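Local atomic coordinates of glycosyl hydrolase family 2, TIM barrel domain protein (Parabacteroides merdae ATCC 43184, PDB entry 6DXU), a protein that probably hydrolyses beta-glucuronides as a human gut bacterial beta-glucuronidase of glycoside hydrolase family 2. Residues D[521-526]-D[764-769]; D[561-566]-D[602-607]; D[621-626]-D[642-647]; D[647-652]-D[728-733]; D[739-744]-D[749-754]. One frame throughout, in Å; residues are numbered along the deposited sequence.

Contact 1 of 5, residues D[521-526]-D[764-769]. With BCN (bicine), chain L.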
# COMPACT_ATOMS: atom_id res chain seq x y z
N ALA D 521 45.09 14.52 -24.24
CA ALA D 521 45.46 14.33 -25.64
C ALA D 521 46.05 15.61 -26.21
O ALA D 521 45.48 16.69 -26.02
CB ALA D 521 44.26 13.89 -26.48
N ARG D 522 47.18 15.47 -26.90
CA ARG D 522 47.96 16.52 -27.55
C ARG D 522 48.92 17.18 -26.58
O ARG D 522 49.65 18.10 -26.98
CB ARG D 522 47.10 17.61 -28.23
CG ARG D 522 46.15 17.05 -29.28
CD ARG D 522 45.18 18.09 -29.86
NE ARG D 522 44.44 17.49 -30.97
CZ ARG D 522 44.91 17.42 -32.22
NH1 ARG D 522 46.10 17.93 -32.53
NH2 ARG D 522 44.19 16.83 -33.17
N ARG D 523 48.97 16.75 -25.32
CA ARG D 523 49.99 17.25 -24.41
C ARG D 523 51.19 16.32 -24.41
O ARG D 523 51.04 15.10 -24.25
CB ARG D 523 49.46 17.40 -22.99
CG ARG D 523 50.50 17.90 -22.00
CD ARG D 523 49.94 17.93 -20.58
NE ARG D 523 49.03 19.06 -20.36
CZ ARG D 523 48.21 19.17 -19.33
NH1 ARG D 523 48.16 18.20 -18.41
NH2 ARG D 523 47.41 20.23 -19.21
N HIS D 524 52.38 16.89 -24.59
CA HIS D 524 53.60 16.11 -24.68
C HIS D 524 54.65 16.72 -23.77
O HIS D 524 54.48 17.81 -23.22
CB HIS D 524 54.07 16.00 -26.13
CG HIS D 524 53.00 15.49 -27.06
ND1 HIS D 524 52.76 14.14 -27.25
CD2 HIS D 524 52.10 16.14 -27.83
CE1 HIS D 524 51.76 13.99 -28.11
NE2 HIS D 524 51.35 15.19 -28.48
N SER D 525 55.76 15.99 -23.59
CA SER D 525 56.79 16.43 -22.66
C SER D 525 58.15 15.99 -23.15
O SER D 525 58.31 14.87 -23.63
CB SER D 525 56.55 15.88 -21.25
OG SER D 525 57.55 16.33 -20.33
N GLU D 526 59.12 16.90 -23.06
CA GLU D 526 60.51 16.54 -23.31
C GLU D 526 61.08 15.69 -22.18
O GLU D 526 62.10 15.00 -22.40
CB GLU D 526 61.37 17.80 -23.53
CG GLU D 526 61.09 18.53 -24.86
CD GLU D 526 61.49 17.74 -26.10
OE1 GLU D 526 62.07 16.64 -25.98
OE2 GLU D 526 61.20 18.23 -27.21
N SER D 764 55.55 24.61 -21.87
CA SER D 764 55.24 23.68 -20.79
C SER D 764 53.98 24.06 -20.04
O SER D 764 53.64 23.41 -19.03
CB SER D 764 56.42 23.55 -19.83
OG SER D 764 56.65 24.79 -19.19
N SER D 765 53.26 25.08 -20.50
CA SER D 765 52.12 25.58 -19.75
C SER D 765 50.95 24.61 -19.75
O SER D 765 50.59 24.04 -20.80
CB SER D 765 51.66 26.94 -20.31
OG SER D 765 50.53 27.40 -19.59
N LYS D 766 50.33 24.45 -18.58
CA LYS D 766 49.09 23.71 -18.39
C LYS D 766 47.96 24.60 -17.93
O LYS D 766 46.95 24.10 -17.42
CB LYS D 766 49.24 22.61 -17.39
CG LYS D 766 50.16 21.68 -17.93
CD LYS D 766 50.45 20.67 -16.91
CE LYS D 766 51.15 19.49 -17.50
NZ LYS D 766 50.69 18.43 -16.71
N LYS D 767 48.11 25.91 -18.12
CA LYS D 767 47.15 26.88 -17.60
C LYS D 767 45.77 26.69 -18.23
O LYS D 767 45.64 26.40 -19.43
CB LYS D 767 47.66 28.28 -17.90
CG LYS D 767 47.28 29.31 -16.86
CD LYS D 767 48.03 30.61 -17.14
CE LYS D 767 47.34 31.79 -16.49
NZ LYS D 767 47.01 31.48 -15.11
N GLN D 768 44.73 26.86 -17.43
CA GLN D 768 43.39 26.70 -17.96
C GLN D 768 42.99 27.88 -18.84
O GLN D 768 43.22 29.04 -18.50
CB GLN D 768 42.36 26.52 -16.83
CG GLN D 768 41.02 26.03 -17.40
CD GLN D 768 39.91 25.90 -16.37
OE1 GLN D 768 39.46 24.79 -16.08
NE2 GLN D 768 39.45 27.02 -15.84
N ILE D 769 42.38 27.56 -19.97
CA ILE D 769 41.90 28.53 -20.95
C ILE D 769 40.39 28.39 -21.06
O ILE D 769 39.86 27.27 -21.04
CB ILE D 769 42.56 28.30 -22.33
CG1 ILE D 769 44.05 28.63 -22.25
CG2 ILE D 769 41.89 29.13 -23.41
CD1 ILE D 769 44.87 27.85 -23.24
N1 BCN L . 46.40 17.63 -13.08
C1 BCN L . 47.05 18.38 -12.02
C2 BCN L . 47.00 19.87 -12.37
O21 BCN L . 46.68 20.22 -13.54
O22 BCN L . 47.29 20.74 -11.50
C3 BCN L . 47.43 16.88 -13.80
C4 BCN L . 48.20 17.78 -14.76
O4 BCN L . 47.31 18.45 -15.61
C5 BCN L . 45.48 16.67 -12.47
C6 BCN L . 44.05 17.21 -12.47
O6 BCN L . 43.95 18.21 -13.45
O HOH W 1 50.67 21.33 -21.18
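The bicine pocket brings together Arg-523, on a loop following strand 512-513 of the TIM barrel domain, and Lys-766, just ahead of strand 768-775 in the C-terminal domain. Their side chains cross at about a right angle, and Lys-766 CG lies over one face of the Arg-523 guanidinium, 3.3 Å from its plane and offset toward its rim. Lys-766 NZ comes 3.1 Å from Arg-523 NH1; both are donors, so no bond joins them. NH1 gives a hydrogen bond of 2.9 Å to bicine O4, near the guanidinium plane, and another to Asp-562 O. A bend at chi3 (-75°) turns the otherwise extended arginine toward the ligand. A water accepts weakly from Arg-523 NE and donates to Ser-765 O (2.7 Å), while NH2 binds Ala-794 O and Gln-793 OE1, so several partners fix the rotation of the group. Two cationic side chains at the hydroxyethyl arm of bicine, where a loop beyond a barrel strand meets an accessory domain, are consistent with a TIM-barrel glycosidase pocket.

Contact 2 of 5, residues D[561-566]-D[602-607]. With BCN (bicine), chain L.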
# COMPACT_ATOMS: atom_id res chain seq x y z
N GLY D 561 52.26 13.62 -11.76
CA GLY D 561 52.69 13.54 -13.14
C GLY D 561 52.15 14.69 -13.98
O GLY D 561 51.25 15.43 -13.56
N ASP D 562 52.74 14.90 -15.15
CA ASP D 562 52.22 15.99 -15.99
C ASP D 562 50.98 15.63 -16.79
O ASP D 562 50.42 16.51 -17.46
CB ASP D 562 53.27 16.54 -16.96
CG ASP D 562 53.75 15.53 -17.98
OD1 ASP D 562 53.32 14.35 -18.00
OD2 ASP D 562 54.65 15.92 -18.77
N TRP D 563 50.60 14.34 -16.81
CA TRP D 563 49.45 13.86 -17.60
C TRP D 563 49.68 14.03 -19.10
O TRP D 563 48.74 14.25 -19.88
CB TRP D 563 48.13 14.50 -17.18
CG TRP D 563 47.64 14.01 -15.83
CD1 TRP D 563 48.39 13.77 -14.71
CD2 TRP D 563 46.28 13.73 -15.48
NE1 TRP D 563 47.57 13.33 -13.68
CE2 TRP D 563 46.27 13.31 -14.13
CE3 TRP D 563 45.07 13.79 -16.17
CZ2 TRP D 563 45.09 12.94 -13.46
CZ3 TRP D 563 43.90 13.43 -15.52
CH2 TRP D 563 43.92 13.01 -14.17
N SER D 564 50.94 13.98 -19.50
CA SER D 564 51.25 14.04 -20.91
C SER D 564 51.07 12.66 -21.53
O SER D 564 51.12 11.63 -20.86
CB SER D 564 52.69 14.52 -21.13
OG SER D 564 53.60 13.53 -20.68
N GLU D 565 50.86 12.67 -22.85
CA GLU D 565 50.90 11.41 -23.58
C GLU D 565 52.26 10.75 -23.49
O GLU D 565 52.36 9.53 -23.63
CB GLU D 565 50.54 11.65 -25.04
CG GLU D 565 49.22 12.33 -25.24
CD GLU D 565 48.67 12.03 -26.62
OE1 GLU D 565 48.23 12.97 -27.33
OE2 GLU D 565 48.70 10.86 -27.00
N SER D 566 53.32 11.54 -23.27
CA SER D 566 54.68 11.01 -23.29
C SER D 566 54.90 10.01 -22.17
O SER D 566 55.58 8.99 -22.36
CB SER D 566 55.68 12.16 -23.20
OG SER D 566 55.33 13.20 -24.12
N PRO D 602 35.73 16.73 -11.64
CA PRO D 602 35.50 18.08 -12.21
C PRO D 602 36.77 18.83 -12.59
O PRO D 602 36.69 19.77 -13.40
CB PRO D 602 34.74 18.80 -11.10
CG PRO D 602 35.13 18.11 -9.84
CD PRO D 602 35.28 16.65 -10.24
N ASP D 603 37.92 18.48 -12.02
CA ASP D 603 39.15 19.25 -12.19
C ASP D 603 40.16 18.60 -13.11
O ASP D 603 41.33 19.01 -13.13
CB ASP D 603 39.79 19.53 -10.83
CG ASP D 603 38.94 20.44 -9.97
OD1 ASP D 603 38.38 21.42 -10.52
OD2 ASP D 603 38.79 20.16 -8.77
N ASN D 604 39.76 17.58 -13.88
CA ASN D 604 40.67 16.98 -14.84
C ASN D 604 40.98 17.99 -15.94
O ASN D 604 40.22 18.94 -16.15
CB ASN D 604 40.05 15.71 -15.43
CG ASN D 604 40.39 14.48 -14.62
OD1 ASN D 604 40.86 14.60 -13.49
ND2 ASN D 604 40.14 13.29 -15.18
N PRO D 605 42.10 17.81 -16.66
CA PRO D 605 42.47 18.75 -17.73
C PRO D 605 41.36 18.99 -18.74
O PRO D 605 41.14 20.14 -19.15
CB PRO D 605 43.68 18.08 -18.39
CG PRO D 605 44.32 17.32 -17.26
CD PRO D 605 43.16 16.81 -16.42
N VAL D 606 40.65 17.94 -19.15
CA VAL D 606 39.30 18.08 -19.68
C VAL D 606 38.33 17.82 -18.51
O VAL D 606 38.27 16.68 -18.02
CB VAL D 606 39.03 17.11 -20.84
CG1 VAL D 606 37.55 17.20 -21.24
CG2 VAL D 606 39.96 17.45 -22.05
N PRO D 607 37.61 18.83 -18.03
CA PRO D 607 36.74 18.62 -16.87
C PRO D 607 35.75 17.48 -17.11
O PRO D 607 35.18 17.34 -18.19
CB PRO D 607 36.01 19.97 -16.72
CG PRO D 607 36.99 20.98 -17.28
CD PRO D 607 37.69 20.25 -18.43
N1 BCN L . 46.40 17.63 -13.08
C1 BCN L . 47.05 18.38 -12.02
C2 BCN L . 47.00 19.87 -12.37
O21 BCN L . 46.68 20.22 -13.54
O22 BCN L . 47.29 20.74 -11.50
C3 BCN L . 47.43 16.88 -13.80
C4 BCN L . 48.20 17.78 -14.76
O4 BCN L . 47.31 18.45 -15.61
C5 BCN L . 45.48 16.67 -12.47
C6 BCN L . 44.05 17.21 -12.47
O6 BCN L . 43.95 18.21 -13.45
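Trp-563 and Pro-605 face each other with their CA atoms 8.5 Å apart, too far for backbone pairing. The 602-607 segment is irregular loop, whereas 561-566 leads into helix 565-579. Trp-563 has a left-handed backbone conformation, in an Asx turn where Asp-562 OD1 accepts from Ser-564 N at 2.8 Å. Its CG stands beside the backbone N, anti to the carbonyl carbon (chi1 -72°), which lays the indole against Pro-605; the two side chains cross at about a right angle, with Trp-563 CZ3 3.6 Å from Pro-605 CD. Trp-563 CH2 lies 3.5 Å from Asn-604 OD1, the amide plane standing 76° from the ring; Asn-604 ND2 is bonded to Val-609 O, steadying that amide. Bicine C3 sits over one face of the indole, 3.3 Å from its plane and offset toward the rim, and bicine O6 donates to Asp-603 O (2.8 Å). Trp-563 NE1 is bound to Ser-558 O. With an alanine here the ligand would probably lose the flat surface that C3 rests against, and Pro-605 CD its aromatic neighbour. No hydrogen bond links the two segments; the chemistry implies a pocket wall made by carbon contact, with one ligand hydroxyl bonded to a backbone carbonyl.

Contact 3 of 5, residues D[621-626]-D[642-647]; sequences PKESYY and GHTWPV
Glu-623 reaches the backbone of Gly-642 and Thr-644 because its CG stands beside the backbone N, opposite the carbonyl carbon (chi1 -54°), and the chain then bends sharply at chi2 (-89°). This swings the carboxylate over the start of a type I turn running from Gly-642 to Trp-645. Gly-642 N donates to Glu-623 OE1 at 2.9 Å along an almost straight line (175°), coming from above the carboxylate plane. Thr-644 N meets OE2 of the same residue at 3.1 Å, nearly along its C-O axis. The turn closes with its own bond, Trp-645 N to Gly-642 O, and at the backbone angles of Gly-642 a CB would strike the preceding carbonyl. Converging amides probably stabilise the negative charge, and His-639 NE2 adds another bond to OE1. The His-639 ring also stacks with Tyr-626 and with His-643. Glu-623 thus ties helix 623-632 to the loop between strands 638-640 and 647-649, while Glu-565 OE2, on helix 565-579, accepts from Glu-623 N and His-643 packs on strand 715-726.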
# COMPACT_ATOMS: atom_id res chain seq x y z
N PRO D 621 42.44 8.85 -32.44
CA PRO D 621 43.44 8.04 -31.73
C PRO D 621 44.47 8.94 -31.05
O PRO D 621 44.89 9.96 -31.60
CB PRO D 621 44.08 7.21 -32.84
CG PRO D 621 43.21 7.38 -34.05
CD PRO D 621 42.51 8.67 -33.90
N LYS D 622 44.86 8.54 -29.84
CA LYS D 622 46.00 9.14 -29.17
C LYS D 622 47.29 8.44 -29.60
O LYS D 622 47.26 7.40 -30.27
CB LYS D 622 45.84 9.07 -27.65
CG LYS D 622 44.63 9.81 -27.09
CD LYS D 622 44.72 9.90 -25.58
CE LYS D 622 43.38 10.18 -24.92
NZ LYS D 622 43.50 10.09 -23.43
N GLU D 623 48.43 8.98 -29.19
CA GLU D 623 49.69 8.34 -29.56
C GLU D 623 49.77 6.92 -28.98
O GLU D 623 50.38 6.03 -29.60
CB GLU D 623 50.88 9.17 -29.08
CG GLU D 623 50.87 10.63 -29.54
CD GLU D 623 51.55 10.87 -30.88
OE1 GLU D 623 52.19 9.95 -31.44
OE2 GLU D 623 51.45 12.01 -31.38
N SER D 624 49.12 6.69 -27.84
CA SER D 624 49.17 5.40 -27.16
C SER D 624 48.47 4.29 -27.93
O SER D 624 48.79 3.11 -27.74
CB SER D 624 48.54 5.53 -25.76
OG SER D 624 47.39 6.37 -25.80
N TYR D 625 47.51 4.64 -28.80
CA TYR D 625 46.87 3.63 -29.64
C TYR D 625 47.90 2.86 -30.45
O TYR D 625 47.82 1.64 -30.59
CB TYR D 625 45.85 4.31 -30.56
CG TYR D 625 45.14 3.39 -31.54
CD1 TYR D 625 45.66 3.14 -32.79
CD2 TYR D 625 43.92 2.80 -31.21
CE1 TYR D 625 45.01 2.31 -33.69
CE2 TYR D 625 43.25 1.98 -32.10
CZ TYR D 625 43.81 1.74 -33.34
OH TYR D 625 43.16 0.93 -34.24
N TYR D 626 48.90 3.57 -30.98
CA TYR D 626 49.89 2.93 -31.84
C TYR D 626 50.87 2.08 -31.05
O TYR D 626 51.47 1.16 -31.63
CB TYR D 626 50.62 4.00 -32.65
CG TYR D 626 49.61 4.78 -33.45
CD1 TYR D 626 49.11 4.27 -34.64
CD2 TYR D 626 49.09 5.97 -32.98
CE1 TYR D 626 48.16 4.95 -35.36
CE2 TYR D 626 48.15 6.66 -33.69
CZ TYR D 626 47.68 6.15 -34.87
OH TYR D 626 46.73 6.84 -35.58
N GLY D 642 54.59 11.54 -31.90
CA GLY D 642 54.57 12.99 -31.96
C GLY D 642 53.75 13.56 -33.09
O GLY D 642 53.99 14.69 -33.53
N HIS D 643 52.76 12.81 -33.58
CA HIS D 643 51.89 13.37 -34.62
C HIS D 643 51.15 14.62 -34.14
O HIS D 643 50.92 15.53 -34.94
CB HIS D 643 50.88 12.31 -35.07
CG HIS D 643 51.43 11.37 -36.10
ND1 HIS D 643 50.89 11.25 -37.36
CD2 HIS D 643 52.48 10.51 -36.05
CE1 HIS D 643 51.57 10.35 -38.05
NE2 HIS D 643 52.54 9.89 -37.28
N THR D 644 50.80 14.70 -32.85
CA THR D 644 50.10 15.86 -32.29
C THR D 644 51.03 16.72 -31.44
O THR D 644 50.58 17.39 -30.52
CB THR D 644 48.89 15.44 -31.45
OG1 THR D 644 49.31 14.61 -30.35
CG2 THR D 644 47.88 14.69 -32.31
N TRP D 645 52.33 16.69 -31.73
CA TRP D 645 53.34 17.42 -30.97
C TRP D 645 53.99 18.41 -31.93
O TRP D 645 55.00 18.08 -32.58
CB TRP D 645 54.37 16.47 -30.38
CG TRP D 645 55.28 17.09 -29.37
CD1 TRP D 645 55.21 18.35 -28.88
CD2 TRP D 645 56.41 16.47 -28.73
NE1 TRP D 645 56.21 18.55 -27.95
CE2 TRP D 645 56.96 17.41 -27.85
CE3 TRP D 645 56.98 15.19 -28.81
CZ2 TRP D 645 58.07 17.13 -27.04
CZ3 TRP D 645 58.09 14.91 -28.02
CH2 TRP D 645 58.62 15.88 -27.14
N PRO D 646 53.45 19.62 -32.07
CA PRO D 646 53.93 20.51 -33.14
C PRO D 646 55.27 21.18 -32.86
O PRO D 646 56.04 21.46 -33.80
CB PRO D 646 52.81 21.56 -33.25
CG PRO D 646 52.18 21.58 -31.91
CD PRO D 646 52.24 20.15 -31.41
N VAL D 647 55.59 21.43 -31.59
CA VAL D 647 56.79 22.17 -31.22
C VAL D 647 57.54 21.41 -30.13
O VAL D 647 57.06 21.31 -28.99
CB VAL D 647 56.47 23.60 -30.76
CG1 VAL D 647 57.77 24.40 -30.69
CG2 VAL D 647 55.48 24.27 -31.71

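Contact 4 of 5, residues D[647-652]-D[728-733]; sequences VRWGGK and AKWDKE
Trp-730 drives one corner of its six-membered ring into the face of Trp-649. The atom that leads is Trp-730 CH2, which stands 3.6 Å from the plane of the Trp-649 indole, offset toward the rim. It comes closest to Trp-649 CD1 at 3.6 Å and lies 3.7 Å from Trp-649 NE1, with CZ3 of Trp-730 trailing at 4.1 Å from CG of Trp-649. The five-membered ring of Trp-649 and the six-membered ring of Trp-730 have centroids 5.0 Å apart and planes at 85°, an edge-to-face pair. Both tryptophans place CG in the crowded position between backbone N and carbonyl carbon (chi1 68° in Trp-649); CB of each points toward the other segment, and this rotamer helps bring the rings together. Replacing Trp-649 with an alanine is likely to leave the Trp-730 edge without the face it abuts and to open a gap between the strand and the loop.

A second shell holds the rings. Trp-730 NE1 is hydrogen-bonded to Ser-764 OG, and its ring touches Leu-763; Trp-649 packs on Asn-796, while its backbone N and O bind Glu-526 OE2 and Lys-656 NZ. Farther out, strand 647-649 runs parallel to strand 715-726 at the border of a five-stranded sheet. What results is a T-shaped aromatic stack, at the surface, between an outermost strand and the loop leading into strand 735-744, which belongs to a different sheet.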
# COMPACT_ATOMS: atom_id res chain seq x y z
N VAL D 647 55.59 21.43 -31.59
CA VAL D 647 56.79 22.17 -31.22
C VAL D 647 57.54 21.41 -30.13
O VAL D 647 57.06 21.31 -28.99
CB VAL D 647 56.47 23.60 -30.76
CG1 VAL D 647 57.77 24.40 -30.69
CG2 VAL D 647 55.48 24.27 -31.71
N ARG D 648 58.72 20.90 -30.48
CA ARG D 648 59.67 20.38 -29.51
C ARG D 648 60.60 21.49 -29.01
O ARG D 648 60.59 22.62 -29.52
CB ARG D 648 60.48 19.24 -30.12
CG ARG D 648 59.65 18.00 -30.39
CD ARG D 648 60.56 16.79 -30.68
NE ARG D 648 61.16 16.31 -29.44
CZ ARG D 648 61.73 15.12 -29.29
NH1 ARG D 648 61.78 14.27 -30.31
NH2 ARG D 648 62.23 14.77 -28.11
N TRP D 649 61.40 21.19 -27.99
CA TRP D 649 62.25 22.23 -27.43
C TRP D 649 63.49 21.64 -26.76
O TRP D 649 63.56 20.44 -26.47
CB TRP D 649 61.48 23.12 -26.45
CG TRP D 649 61.05 22.46 -25.18
CD1 TRP D 649 61.76 22.39 -24.02
CD2 TRP D 649 59.80 21.81 -24.92
NE1 TRP D 649 61.04 21.72 -23.06
CE2 TRP D 649 59.83 21.35 -23.59
CE3 TRP D 649 58.65 21.57 -25.69
CZ2 TRP D 649 58.76 20.66 -23.00
CZ3 TRP D 649 57.58 20.88 -25.11
CH2 TRP D 649 57.65 20.43 -23.78
N GLY D 650 64.47 22.50 -26.54
CA GLY D 650 65.71 22.12 -25.91
C GLY D 650 66.83 23.01 -26.39
O GLY D 650 66.61 24.03 -27.03
N GLY D 651 68.06 22.58 -26.11
CA GLY D 651 69.21 23.36 -26.52
C GLY D 651 69.53 23.20 -27.98
O GLY D 651 69.16 22.22 -28.64
N LYS D 652 70.23 24.21 -28.51
CA LYS D 652 70.69 24.15 -29.89
C LYS D 652 71.61 22.95 -30.05
O LYS D 652 72.47 22.69 -29.21
CB LYS D 652 71.41 25.44 -30.25
CG LYS D 652 71.74 25.59 -31.72
CD LYS D 652 72.30 26.98 -32.02
N ALA D 728 64.49 28.92 -27.77
CA ALA D 728 64.26 30.01 -26.82
C ALA D 728 63.57 29.50 -25.55
O ALA D 728 62.61 28.72 -25.62
CB ALA D 728 63.41 31.10 -27.47
N LYS D 729 64.06 29.93 -24.39
CA LYS D 729 63.41 29.63 -23.13
C LYS D 729 62.33 30.66 -22.84
O LYS D 729 62.41 31.81 -23.28
CB LYS D 729 64.43 29.58 -21.99
CG LYS D 729 65.40 28.39 -22.09
CD LYS D 729 66.20 28.20 -20.80
CE LYS D 729 67.00 26.90 -20.84
NZ LYS D 729 66.14 25.73 -21.19
N TRP D 730 61.31 30.26 -22.08
CA TRP D 730 60.16 31.11 -21.82
C TRP D 730 60.04 31.43 -20.34
O TRP D 730 60.44 30.65 -19.47
CB TRP D 730 58.85 30.45 -22.29
CG TRP D 730 58.63 29.06 -21.74
CD1 TRP D 730 57.94 28.71 -20.60
CD2 TRP D 730 59.13 27.84 -22.29
NE1 TRP D 730 57.97 27.35 -20.43
CE2 TRP D 730 58.70 26.79 -21.45
CE3 TRP D 730 59.90 27.52 -23.42
CZ2 TRP D 730 59.01 25.46 -21.70
CZ3 TRP D 730 60.21 26.20 -23.67
CH2 TRP D 730 59.77 25.18 -22.81
N ASP D 731 59.48 32.60 -20.06
CA ASP D 731 59.15 33.04 -18.72
C ASP D 731 57.69 32.64 -18.43
O ASP D 731 57.09 31.86 -19.17
CB ASP D 731 59.40 34.54 -18.59
CG ASP D 731 59.52 35.00 -17.14
OD1 ASP D 731 59.13 34.23 -16.23
OD2 ASP D 731 60.01 36.12 -16.92
N LYS D 732 57.12 33.18 -17.36
CA LYS D 732 55.75 32.83 -17.02
C LYS D 732 54.77 33.36 -18.07
O LYS D 732 55.09 34.26 -18.86
CB LYS D 732 55.39 33.36 -15.62
CG LYS D 732 55.83 34.78 -15.35
N GLU D 733 53.58 32.77 -18.09
CA GLU D 733 52.57 33.16 -19.06
C GLU D 733 52.19 34.62 -18.86
O GLU D 733 52.05 35.08 -17.72
CB GLU D 733 51.33 32.26 -18.94
CG GLU D 733 51.59 30.76 -19.16
CD GLU D 733 51.80 30.00 -17.85
OE1 GLU D 733 52.35 30.61 -16.91
OE2 GLU D 733 51.37 28.83 -17.74

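Contact 5 of 5, residues D[739-744]-D[749-754]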
# COMPACT_ATOMS: atom_id res chain seq x y z
N SER D 739 44.29 33.13 -32.87
CA SER D 739 44.36 33.26 -34.31
C SER D 739 43.43 32.26 -34.96
O SER D 739 43.06 31.24 -34.37
CB SER D 739 45.79 33.05 -34.80
OG SER D 739 46.22 31.72 -34.52
N LEU D 740 43.03 32.57 -36.19
CA LEU D 740 42.28 31.65 -37.03
C LEU D 740 43.28 30.70 -37.69
O LEU D 740 44.10 31.11 -38.51
CB LEU D 740 41.47 32.42 -38.06
CG LEU D 740 40.74 31.53 -39.06
CD1 LEU D 740 39.76 30.61 -38.33
CD2 LEU D 740 40.03 32.35 -40.13
N LEU D 741 43.22 29.42 -37.31
CA LEU D 741 44.19 28.45 -37.81
C LEU D 741 43.79 27.91 -39.18
O LEU D 741 44.65 27.76 -40.06
CB LEU D 741 44.37 27.32 -36.80
CG LEU D 741 45.42 26.24 -37.08
CD1 LEU D 741 46.81 26.83 -37.31
CD2 LEU D 741 45.46 25.27 -35.92
N SER D 742 42.51 27.62 -39.38
CA SER D 742 42.04 27.08 -40.65
C SER D 742 40.52 27.16 -40.67
O SER D 742 39.88 27.48 -39.66
CB SER D 742 42.51 25.64 -40.87
OG SER D 742 41.98 24.78 -39.88
N GLU D 743 39.95 26.84 -41.83
CA GLU D 743 38.50 26.80 -41.99
C GLU D 743 38.12 25.59 -42.83
O GLU D 743 38.92 25.12 -43.64
CB GLU D 743 37.92 28.01 -42.71
CG GLU D 743 38.57 29.34 -42.47
CD GLU D 743 38.12 30.33 -43.54
OE1 GLU D 743 37.15 31.06 -43.32
OE2 GLU D 743 38.72 30.31 -44.63
N GLU D 744 36.92 25.09 -42.60
CA GLU D 744 36.36 23.99 -43.38
C GLU D 744 34.87 24.28 -43.51
O GLU D 744 34.11 24.07 -42.56
CB GLU D 744 36.62 22.64 -42.70
N LEU D 749 38.53 26.88 -37.20
CA LEU D 749 39.37 26.33 -36.14
C LEU D 749 40.22 27.43 -35.54
O LEU D 749 41.03 28.05 -36.24
CB LEU D 749 40.25 25.19 -36.67
CG LEU D 749 41.20 24.57 -35.64
CD1 LEU D 749 40.46 23.99 -34.42
CD2 LEU D 749 42.06 23.51 -36.31
N VAL D 750 40.03 27.69 -34.26
CA VAL D 750 40.69 28.77 -33.55
C VAL D 750 41.79 28.19 -32.67
O VAL D 750 41.61 27.14 -32.04
CB VAL D 750 39.69 29.59 -32.71
CG1 VAL D 750 40.41 30.52 -31.75
CG2 VAL D 750 38.79 30.39 -33.63
N GLN D 751 42.94 28.87 -32.65
CA GLN D 751 44.08 28.45 -31.86
C GLN D 751 44.44 29.55 -30.87
O GLN D 751 44.47 30.74 -31.22
CB GLN D 751 45.29 28.13 -32.75
CG GLN D 751 46.59 27.85 -31.99
CD GLN D 751 47.77 27.59 -32.91
OE1 GLN D 751 48.10 26.43 -33.20
NE2 GLN D 751 48.40 28.66 -33.39
N VAL D 752 44.73 29.14 -29.64
CA VAL D 752 45.24 30.01 -28.59
C VAL D 752 46.65 29.55 -28.27
O VAL D 752 46.90 28.34 -28.13
CB VAL D 752 44.36 29.95 -27.33
CG1 VAL D 752 44.98 30.78 -26.20
CG2 VAL D 752 42.95 30.40 -27.64
N GLN D 753 47.58 30.50 -28.16
CA GLN D 753 48.95 30.20 -27.74
C GLN D 753 49.31 31.10 -26.57
O GLN D 753 49.28 32.33 -26.69
CB GLN D 753 49.94 30.38 -28.89
CG GLN D 753 51.39 30.16 -28.50
CD GLN D 753 51.69 28.72 -28.11
OE1 GLN D 753 51.53 27.81 -28.92
NE2 GLN D 753 52.14 28.50 -26.88
N LEU D 754 49.66 30.49 -25.45
CA LEU D 754 50.15 31.26 -24.31
C LEU D 754 51.61 31.66 -24.56
O LEU D 754 52.44 30.83 -24.94
CB LEU D 754 50.03 30.44 -23.03
CG LEU D 754 48.60 30.17 -22.58
CD1 LEU D 754 48.52 28.95 -21.66
CD2 LEU D 754 48.05 31.39 -21.86
O HOH W 2 47.41 31.62 -32.11
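Ser-739 and Gln-751 form a hydrogen-bonded pair, the N of each donating to the other's O at 2.9 Å. Leu-740 and Val-750 form the next, non-hydrogen-bonded pair, after which the register slips by one: Leu-741 N donates to Leu-749 O (2.8 Å), and Leu-749 N returns a bond to Ser-742 O (2.9 Å). Two residues thus face one, a classic beta bulge, with Leu-741 at near-helical backbone angles (-84°/-41°). The short strand segments run antiparallel at 142°. A weaker supplement is the CA-H...O contact from Val-750 CA to Ser-739 O, 3.5 Å.

Apolar contact centres on Leu-749. Leu-741 and Leu-749 both have CG anti to the backbone N, which helps lay them side by side, pointing the same way, with Leu-749 CD2 3.8 Å from Leu-741 CD2; Ser-742 OG sits against Leu-749 CB. Leu-740 turns to the other face with Val-750, and its CD1 reaches back to the carbonyl O of Leu-749.

A water adds a polar link between the side chains, weak on the Gln-751 NE2 leg. It meets Ser-739 OG (2.7 Å), donates to Gln-751 O and accepts from NE2. Strand 747-755 also pairs with strand 798-804, along the edge not used by 735-744, and Val-752 and Leu-754 pack on strand 768-775 of another sheet. The whole is a bulged beta hairpin, at the outer border of an antiparallel sheet in the C-terminal domain.

Contacts 1 and 2 supply seven of the eight residues of one bicine pocket, their centres about 9 Å apart and both touching bicine. Contact 3 lies about 13 Å from contact 1 by centres and meets it through His-524 NE2 and Thr-644 OG1, 2.8 Å apart; it reaches contact 2 through Glu-565 OE2 and Glu-623 N at 2.9 Å. Contact 4, which shares Val-647 with contact 3, joins contact 1 by the salt bridge of Glu-526 OE1 with Arg-648 NH2, 2.8 Å. Contact 5 stands about 17 Å from contact 1 by centres, and its Leu-754 packs against Ser-765, Lys-767 and Ile-769. Contacts 2 to 5 all fall within the chain loop closed by contact 1.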